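Local coordinates for protein alginate lyase (Bacteroides ovatus, PDB 3NNB) that probably cleaves the acidic polysaccharide alginate by beta-elimination, as a lyase with a largely helical fold, at residues A[319-324]-A[342-347]; A[267-272]-A[276-281]. One frame throughout, in Å; residues are numbered along the deposited sequence.

Contact 1. Residues A[319-324]-A[342-347]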
ATOM      1  N   PRO A 319     -13.383 -19.393   6.712  1.00  9.04           N
ATOM      2  CA  PRO A 319     -14.557 -20.185   6.276  1.00 10.56           C
ATOM      3  C   PRO A 319     -15.294 -19.641   5.078  1.00 10.30           C
ATOM      4  O   PRO A 319     -16.036 -20.377   4.402  1.00 10.85           O
ATOM      5  CB  PRO A 319     -15.449 -20.199   7.515  1.00 11.66           C
ATOM      6  CG  PRO A 319     -14.482 -19.995   8.665  1.00  8.78           C
ATOM      7  CD  PRO A 319     -13.443 -19.059   8.144  1.00  9.69           C
ATOM      8  N   TYR A 320     -15.116 -18.344   4.808  1.00  8.96           N
ATOM      9  CA  TYR A 320     -15.788 -17.734   3.700  1.00  8.18           C
ATOM     10  C   TYR A 320     -15.052 -17.881   2.392  1.00  9.79           C
ATOM     11  O   TYR A 320     -15.609 -17.605   1.344  1.00  9.47           O
ATOM     12  CB  TYR A 320     -16.046 -16.251   3.993  1.00  8.86           C
ATOM     13  CG  TYR A 320     -16.967 -16.040   5.171  1.00  7.27           C
ATOM     14  CD1 TYR A 320     -18.336 -16.301   5.074  1.00  9.45           C
ATOM     15  CD2 TYR A 320     -16.473 -15.562   6.390  1.00  9.26           C
ATOM     16  CE1 TYR A 320     -19.181 -16.105   6.157  1.00  8.64           C
ATOM     17  CE2 TYR A 320     -17.290 -15.354   7.461  1.00  7.82           C
ATOM     18  CZ  TYR A 320     -18.651 -15.628   7.344  1.00  7.98           C
ATOM     19  OH  TYR A 320     -19.423 -15.385   8.426  1.00  9.13           O
ATOM     20  N   ILE A 321     -13.813 -18.341   2.454  1.00  9.76           N
ATOM     21  CA  ILE A 321     -13.036 -18.501   1.242  1.00 11.02           C
ATOM     22  C   ILE A 321     -13.520 -19.737   0.525  1.00 13.43           C
ATOM     23  O   ILE A 321     -13.587 -20.828   1.116  1.00 13.03           O
ATOM     24  CB  ILE A 321     -11.507 -18.579   1.517  1.00 12.19           C
ATOM     25  CG1 ILE A 321     -11.027 -17.305   2.206  1.00 12.32           C
ATOM     26  CG2 ILE A 321     -10.756 -18.783   0.206  1.00 11.64           C
ATOM     27  CD1 ILE A 321      -9.544 -17.333   2.627  1.00 10.96           C
ATOM     28  N   GLY A 322     -13.939 -19.558  -0.716  1.00 11.80           N
ATOM     29  CA  GLY A 322     -14.517 -20.651  -1.493  1.00 13.07           C
ATOM     30  C   GLY A 322     -15.999 -20.916  -1.275  1.00 14.74           C
ATOM     31  O   GLY A 322     -16.561 -21.819  -1.895  1.00 19.64           O
ATOM     32  N   LYS A 323     -16.649 -20.117  -0.429  1.00 12.11           N
ATOM     33  CA  LYS A 323     -18.084 -20.217  -0.156  1.00 12.99           C
ATOM     34  C   LYS A 323     -18.790 -19.117  -0.912  1.00 13.78           C
ATOM     35  O   LYS A 323     -18.221 -18.053  -1.093  1.00 12.71           O
ATOM     36  CB  LYS A 323     -18.298 -20.017   1.337  1.00 14.25           C
ATOM     37  CG  LYS A 323     -19.455 -20.699   1.947  1.00 22.40           C
ATOM     38  CD  LYS A 323     -19.444 -20.575   3.463  1.00 16.03           C
ATOM     39  CE  LYS A 323     -18.839 -21.795   4.152  1.00 17.63           C
ATOM     40  NZ  LYS A 323     -19.168 -21.815   5.576  1.00 21.25           N
ATOM     41  N   PRO A 324     -20.029 -19.355  -1.387  1.00 14.15           N
ATOM     42  CA  PRO A 324     -20.681 -18.313  -2.162  1.00 13.55           C
ATOM     43  C   PRO A 324     -21.030 -17.072  -1.362  1.00 12.72           C
ATOM     44  O   PRO A 324     -21.156 -17.125  -0.118  1.00 11.31           O
ATOM     45  CB  PRO A 324     -21.986 -18.972  -2.652  1.00 17.27           C
ATOM     46  CG  PRO A 324     -21.933 -20.340  -2.213  1.00 18.26           C
ATOM     47  CD  PRO A 324     -20.802 -20.611  -1.330  1.00 15.39           C
ATOM     48  N   GLU A 342      -7.856 -12.506  -3.695  1.00 10.79           N
ATOM     49  CA  GLU A 342      -6.981 -11.806  -2.752  1.00 10.84           C
ATOM     50  C   GLU A 342      -6.880 -12.514  -1.402  1.00 10.42           C
ATOM     51  O   GLU A 342      -5.794 -12.605  -0.831  1.00  9.62           O
ATOM     52  CB  GLU A 342      -7.440 -10.370  -2.545  1.00 10.53           C
ATOM     53  CG  GLU A 342      -7.204  -9.493  -3.751  1.00 14.73           C
ATOM     54  CD  GLU A 342      -7.485  -7.974  -3.468  1.00 17.36           C
ATOM     55  OE1 GLU A 342      -7.270  -7.528  -2.332  1.00 21.85           O
ATOM     56  OE2 GLU A 342      -7.930  -7.260  -4.387  1.00 23.37           O
ATOM     57  N   ALA A 343      -8.007 -13.030  -0.912  1.00  8.88           N
ATOM     58  CA  ALA A 343      -8.016 -13.788   0.338  1.00  8.28           C
ATOM     59  C   ALA A 343      -7.059 -14.987   0.287  1.00  7.75           C
ATOM     60  O   ALA A 343      -6.416 -15.306   1.261  1.00  9.37           O
ATOM     61  CB  ALA A 343      -9.437 -14.229   0.668  1.00  7.57           C
ATOM     62  N   CYS A 344      -7.021 -15.685  -0.862  1.00  9.29           N
ATOM     63  CA  CYS A 344      -6.135 -16.824  -1.036  1.00  8.48           C
ATOM     64  C   CYS A 344      -4.645 -16.418  -0.924  1.00  9.24           C
ATOM     65  O   CYS A 344      -3.796 -17.230  -0.472  1.00  9.97           O
ATOM     66  CB  CYS A 344      -6.388 -17.462  -2.410  1.00 10.73           C
ATOM     67  SG  CYS A 344      -8.002 -18.280  -2.541  1.00 11.18           S
ATOM     68  N   TRP A 345      -4.326 -15.182  -1.348  1.00  9.09           N
ATOM     69  CA  TRP A 345      -2.973 -14.657  -1.210  1.00 10.74           C
ATOM     70  C   TRP A 345      -2.697 -14.098   0.187  1.00 10.07           C
ATOM     71  O   TRP A 345      -1.563 -14.151   0.644  1.00 10.05           O
ATOM     72  CB  TRP A 345      -2.660 -13.668  -2.334  1.00 11.10           C
ATOM     73  CG  TRP A 345      -2.514 -14.419  -3.588  1.00 11.99           C
ATOM     74  CD1 TRP A 345      -3.457 -14.637  -4.530  1.00 12.92           C
ATOM     75  CD2 TRP A 345      -1.333 -15.131  -4.024  1.00  9.49           C
ATOM     76  NE1 TRP A 345      -2.952 -15.457  -5.518  1.00 11.43           N
ATOM     77  CE2 TRP A 345      -1.644 -15.740  -5.243  1.00 10.66           C
ATOM     78  CE3 TRP A 345      -0.048 -15.289  -3.504  1.00 11.40           C
ATOM     79  CZ2 TRP A 345      -0.713 -16.511  -5.946  1.00 11.42           C
ATOM     80  CZ3 TRP A 345       0.858 -16.063  -4.196  1.00  9.51           C
ATOM     81  CH2 TRP A 345       0.521 -16.666  -5.397  1.00  9.78           C
ATOM     82  N   ILE A 346      -3.713 -13.612   0.901  1.00  9.00           N
ATOM     83  CA  ILE A 346      -3.557 -13.389   2.333  1.00  8.16           C
ATOM     84  C   ILE A 346      -3.068 -14.678   3.007  1.00  8.84           C
ATOM     85  O   ILE A 346      -2.185 -14.625   3.882  1.00  9.02           O
ATOM     86  CB  ILE A 346      -4.886 -12.853   2.968  1.00  8.71           C
ATOM     87  CG1 ILE A 346      -5.193 -11.420   2.470  1.00  8.27           C
ATOM     88  CG2 ILE A 346      -4.875 -12.894   4.499  1.00  9.56           C
ATOM     89  CD1 ILE A 346      -4.182 -10.298   2.890  1.00  9.57           C
ATOM     90  N   LEU A 347      -3.666 -15.823   2.635  1.00  9.33           N
ATOM     91  CA  LEU A 347      -3.306 -17.095   3.236  1.00 10.49           C
ATOM     92  C   LEU A 347      -1.872 -17.536   2.917  1.00  8.63           C
ATOM     93  O   LEU A 347      -1.162 -17.987   3.799  1.00 10.00           O
ATOM     94  CB  LEU A 347      -4.301 -18.184   2.852  1.00  8.41           C
ATOM     95  CG  LEU A 347      -5.693 -18.018   3.434  1.00 12.67           C
ATOM     96  CD1 LEU A 347      -6.502 -19.241   3.065  1.00 14.90           C
ATOM     97  CD2 LEU A 347      -5.688 -17.821   4.957  1.00 16.47           C
TER
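I321 reaches from its loop onto helix 336-351 and meets A343, C344 and L347 through its two branches. The long branch makes the closer contact: I321 CD1 lies 3.7 Å from A343 CB and 3.6 Å from L347 CD1, so a single methyl bridges residues one helical turn apart. Isoleucine and leucine approach tip to tip, while the short alanine lets the chain come close, with I321 CG1 at 3.8 Å from A343 CB. The other branch, CG2, is anti to the backbone N and leans against the cysteine, 3.9 Å from C344 SG. No hydrogen bond crosses; the branched I321 can touch three side chains at once, and the small A343 leaves room for it. Replacing I321 by an alanine is likely to open a gap beside A343 and L347 and leave the turn held to this helix chiefly by the Q340 amide. The isoleucine is presented by a type II beta turn, Y320 to K323, in the connection between helices 310-317 and 336-351 of what is probably an alpha/alpha-toroid, the fold of helical hairpins expected of this alginate lyase family. Within the turn K323 N donates to Y320 O at 3.2 Å. G322 takes the third position with phi 84°, where a CB would press on the carbonyl O of I321. The side-chain amide of Q340, on the same helix that receives I321, bonds the turn twice, its NE2 to Y320 O and its OE1 to G322 N. Helix 359-366 adds to the apolar surroundings, F366 touching both I321 and C344, and I362 touching L347.

Contact 2. Residues A[267-272]-A[276-281]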
ATOM      1  N   LEU A 267     -15.307  -2.426  12.473  1.00  7.06           N
ATOM      2  CA  LEU A 267     -15.349  -1.185  11.698  1.00  6.07           C
ATOM      3  C   LEU A 267     -15.179  -1.428  10.199  1.00  8.74           C
ATOM      4  O   LEU A 267     -15.616  -0.600   9.390  1.00 10.21           O
ATOM      5  CB  LEU A 267     -14.317  -0.176  12.186  1.00  8.31           C
ATOM      6  CG  LEU A 267     -14.480   0.271  13.641  1.00 10.28           C
ATOM      7  CD1 LEU A 267     -13.289   1.155  14.126  1.00  9.81           C
ATOM      8  CD2 LEU A 267     -15.858   0.980  13.845  1.00 12.71           C
ATOM      9  N   GLU A 268     -14.540  -2.545   9.841  1.00  6.06           N
ATOM     10  CA  GLU A 268     -14.448  -2.974   8.454  1.00  7.44           C
ATOM     11  C   GLU A 268     -15.710  -3.740   8.021  1.00  7.36           C
ATOM     12  O   GLU A 268     -16.170  -3.604   6.897  1.00  7.98           O
ATOM     13  CB  GLU A 268     -13.213  -3.824   8.236  1.00  6.99           C
ATOM     14  CG  GLU A 268     -11.925  -3.244   8.861  1.00  9.62           C
ATOM     15  CD  GLU A 268     -11.662  -1.811   8.476  1.00 11.08           C
ATOM     16  OE1 GLU A 268     -12.066  -1.384   7.347  1.00  7.37           O
ATOM     17  OE2 GLU A 268     -11.083  -1.090   9.335  1.00  7.69           O
ATOM     18  N   LEU A 269     -16.284  -4.557   8.908  1.00  8.16           N
ATOM     19  CA  LEU A 269     -17.475  -5.347   8.549  1.00  8.90           C
ATOM     20  C   LEU A 269     -18.722  -4.485   8.347  1.00  9.42           C
ATOM     21  O   LEU A 269     -19.694  -4.956   7.757  1.00  9.52           O
ATOM     22  CB  LEU A 269     -17.743  -6.425   9.627  1.00  7.51           C
ATOM     23  CG  LEU A 269     -16.641  -7.509   9.684  1.00  8.27           C
ATOM     24  CD1 LEU A 269     -16.847  -8.468  10.900  1.00  9.16           C
ATOM     25  CD2 LEU A 269     -16.583  -8.281   8.326  1.00  8.08           C
ATOM     26  N   ALA A 270     -18.695  -3.254   8.852  1.00  8.90           N
ATOM     27  CA  ALA A 270     -19.837  -2.340   8.683  1.00 10.00           C
ATOM     28  C   ALA A 270     -19.842  -1.700   7.294  1.00  9.51           C
ATOM     29  O   ALA A 270     -20.818  -1.017   6.939  1.00 11.39           O
ATOM     30  CB  ALA A 270     -19.803  -1.251   9.727  1.00 11.06           C
ATOM     31  N   ARG A 271     -18.772  -1.865   6.528  1.00  8.03           N
ATOM     32  CA  ARG A 271     -18.671  -1.200   5.219  1.00  7.88           C
ATOM     33  C   ARG A 271     -19.459  -1.876   4.110  1.00  7.93           C
ATOM     34  O   ARG A 271     -19.797  -3.062   4.198  1.00  7.89           O
ATOM     35  CB  ARG A 271     -17.207  -1.118   4.798  1.00  9.37           C
ATOM     36  CG  ARG A 271     -16.288  -0.426   5.853  1.00  9.66           C
ATOM     37  CD  ARG A 271     -16.684   1.010   6.160  1.00  9.18           C
ATOM     38  NE  ARG A 271     -16.489   1.837   4.986  1.00 11.70           N
ATOM     39  CZ  ARG A 271     -15.336   2.392   4.634  1.00 11.51           C
ATOM     40  NH1 ARG A 271     -14.221   2.213   5.365  1.00 12.17           N
ATOM     41  NH2 ARG A 271     -15.271   3.119   3.522  1.00 15.13           N
ATOM     42  N   THR A 272     -19.717  -1.124   3.005  1.00  8.11           N
ATOM     43  CA  THR A 272     -20.383  -1.714   1.846  1.00  7.39           C
ATOM     44  C   THR A 272     -19.502  -2.719   1.124  1.00  8.93           C
ATOM     45  O   THR A 272     -20.006  -3.613   0.440  1.00  8.69           O
ATOM     46  CB  THR A 272     -20.895  -0.680   0.838  1.00  7.44           C
ATOM     47  OG1 THR A 272     -19.798   0.037   0.329  1.00  7.57           O
ATOM     48  CG2 THR A 272     -21.889   0.291   1.467  1.00  9.02           C
ATOM     49  N   GLY A 276     -13.786  -6.747   1.269  1.00  5.44           N
ATOM     50  CA  GLY A 276     -12.641  -5.976   0.791  1.00  6.50           C
ATOM     51  C   GLY A 276     -11.853  -5.268   1.881  1.00  7.68           C
ATOM     52  O   GLY A 276     -10.636  -5.357   1.907  1.00  6.76           O
ATOM     53  N   TYR A 277     -12.539  -4.607   2.795  1.00  8.78           N
ATOM     54  CA  TYR A 277     -11.860  -3.907   3.870  1.00  7.42           C
ATOM     55  C   TYR A 277     -11.260  -4.868   4.926  1.00  7.54           C
ATOM     56  O   TYR A 277     -10.220  -4.555   5.525  1.00  7.59           O
ATOM     57  CB  TYR A 277     -12.780  -2.856   4.508  1.00  6.99           C
ATOM     58  CG  TYR A 277     -12.754  -1.560   3.737  1.00  6.30           C
ATOM     59  CD1 TYR A 277     -11.617  -0.790   3.709  1.00 10.86           C
ATOM     60  CD2 TYR A 277     -13.821  -1.168   2.905  1.00  8.22           C
ATOM     61  CE1 TYR A 277     -11.555   0.396   2.970  1.00 11.60           C
ATOM     62  CE2 TYR A 277     -13.750   0.027   2.153  1.00  7.83           C
ATOM     63  CZ  TYR A 277     -12.631   0.802   2.213  1.00 14.11           C
ATOM     64  OH  TYR A 277     -12.539   1.950   1.442  1.00 11.93           O
ATOM     65  N   THR A 278     -11.940  -5.983   5.192  1.00  7.50           N
ATOM     66  CA  THR A 278     -11.378  -7.011   6.086  1.00  6.48           C
ATOM     67  C   THR A 278     -10.013  -7.444   5.512  1.00  7.75           C
ATOM     68  O   THR A 278      -9.011  -7.553   6.232  1.00  8.09           O
ATOM     69  CB  THR A 278     -12.306  -8.215   6.182  1.00  5.93           C
ATOM     70  OG1 THR A 278     -13.481  -7.868   6.943  1.00  7.09           O
ATOM     71  CG2 THR A 278     -11.610  -9.429   6.847  1.00  8.48           C
ATOM     72  N   ILE A 279      -9.977  -7.687   4.219  1.00  7.94           N
ATOM     73  CA  ILE A 279      -8.731  -8.110   3.544  1.00  5.61           C
ATOM     74  C   ILE A 279      -7.669  -6.984   3.463  1.00  6.87           C
ATOM     75  O   ILE A 279      -6.506  -7.221   3.668  1.00  7.49           O
ATOM     76  CB  ILE A 279      -9.065  -8.677   2.122  1.00  6.31           C
ATOM     77  CG1 ILE A 279      -9.844  -9.981   2.265  1.00  9.97           C
ATOM     78  CG2 ILE A 279      -7.786  -8.838   1.267  1.00  7.43           C
ATOM     79  CD1 ILE A 279     -10.452 -10.492   0.950  1.00 11.39           C
ATOM     80  N   PHE A 280      -8.112  -5.777   3.148  1.00  6.12           N
ATOM     81  CA  PHE A 280      -7.256  -4.576   3.105  1.00  7.08           C
ATOM     82  C   PHE A 280      -6.516  -4.434   4.425  1.00  7.53           C
ATOM     83  O   PHE A 280      -5.277  -4.297   4.449  1.00  6.68           O
ATOM     84  CB  PHE A 280      -8.179  -3.386   2.876  1.00  8.27           C
ATOM     85  CG  PHE A 280      -7.505  -2.053   2.525  1.00  7.89           C
ATOM     86  CD1 PHE A 280      -6.802  -1.880   1.349  1.00  8.93           C
ATOM     87  CD2 PHE A 280      -7.691  -0.947   3.350  1.00  8.67           C
ATOM     88  CE1 PHE A 280      -6.286  -0.623   1.004  1.00 11.35           C
ATOM     89  CE2 PHE A 280      -7.176   0.287   3.024  1.00  8.42           C
ATOM     90  CZ  PHE A 280      -6.483   0.455   1.856  1.00  8.06           C
ATOM     91  N   ASN A 281      -7.242  -4.525   5.530  1.00  8.09           N
ATOM     92  CA  ASN A 281      -6.634  -4.341   6.852  1.00  6.35           C
ATOM     93  C   ASN A 281      -5.730  -5.516   7.200  1.00  7.73           C
ATOM     94  O   ASN A 281      -4.653  -5.316   7.691  1.00  8.61           O
ATOM     95  CB  ASN A 281      -7.718  -4.120   7.922  1.00  6.80           C
ATOM     96  CG  ASN A 281      -7.308  -3.186   9.024  1.00  7.27           C
ATOM     97  OD1 ASN A 281      -6.423  -2.341   8.872  1.00  8.24           O
ATOM     98  ND2 ASN A 281      -8.027  -3.261  10.148  1.00  6.42           N
TER
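The backbones of E268 and Y277 approach to 5.3 Å between their CA atoms, because the chain turns tightly from short helix 266-269 into helix 274-293. On one flank R271 lies over the aromatic ring of Y277. Bends at chi2 and chi3 fold the arginine chain back until its guanidinium rests nearly flat on the ring, with centres 4.2 Å apart and planes at 24°. NH1 stands above the ring centre, and CZ sits 28° off the ring normal, so this is a cation-pi stack: the flat guanidinium can both stack on the ring and set its charge over the pi face. R271 NH2 is 3.6 Å from Y277 OH without bonding to it: NH2 forms a salt bridge with D86, and the tyrosine hydroxyl bonds to that of Y69. In this enzyme, whose paired helices probably form an alpha/alpha-toroid, R271 NH2 also hydrogen-bonds a citrate, probably from the crystallisation liquor, which may mark a pocket. With R84 nearby, the setting is consistent with a place for the carboxylates of an acidic sugar chain. E268 crosses Y277 at about a right angle. Its chain bends at chi2, bringing OE1 to 3.3 Å from Y277 CB, and its CB packs 3.9 Å from T278 N. The other oxygen, E268 OE2, accepts from the backbone N of N221; it remains 3.8 Å from N281 ND2, whose bonds go instead to Q265 and Q258. Farther along, L269 CD2 meets T278 OG1 at 3.4 Å. That hydroxyl, placed beside its own backbone N by chi1 of -71°, bonds A274 O one turn earlier, which lets a polar threonine sit against leucine in a buried place.

The contacts lie on the same side of the chain's centre, their own centres 14 Å apart, yet they join different elements. All four touching residues of contact 1 are buried, and across it only hydrocarbon and a sulfur meet, between a loop and helix 336-351. Contact 2 sets short helix 266-269 and the loop after it against helix 274-293; its R271 and Y277 are partly exposed, which fits their charged and polar chemistry beside a citrate that may mark a pocket. The two long helices meet directly: I279 packs with its CG2 3.9 Å from I346 CG1 and its CD1 3.9 Å from A343 CB. A343 thus touches both I321 and I279.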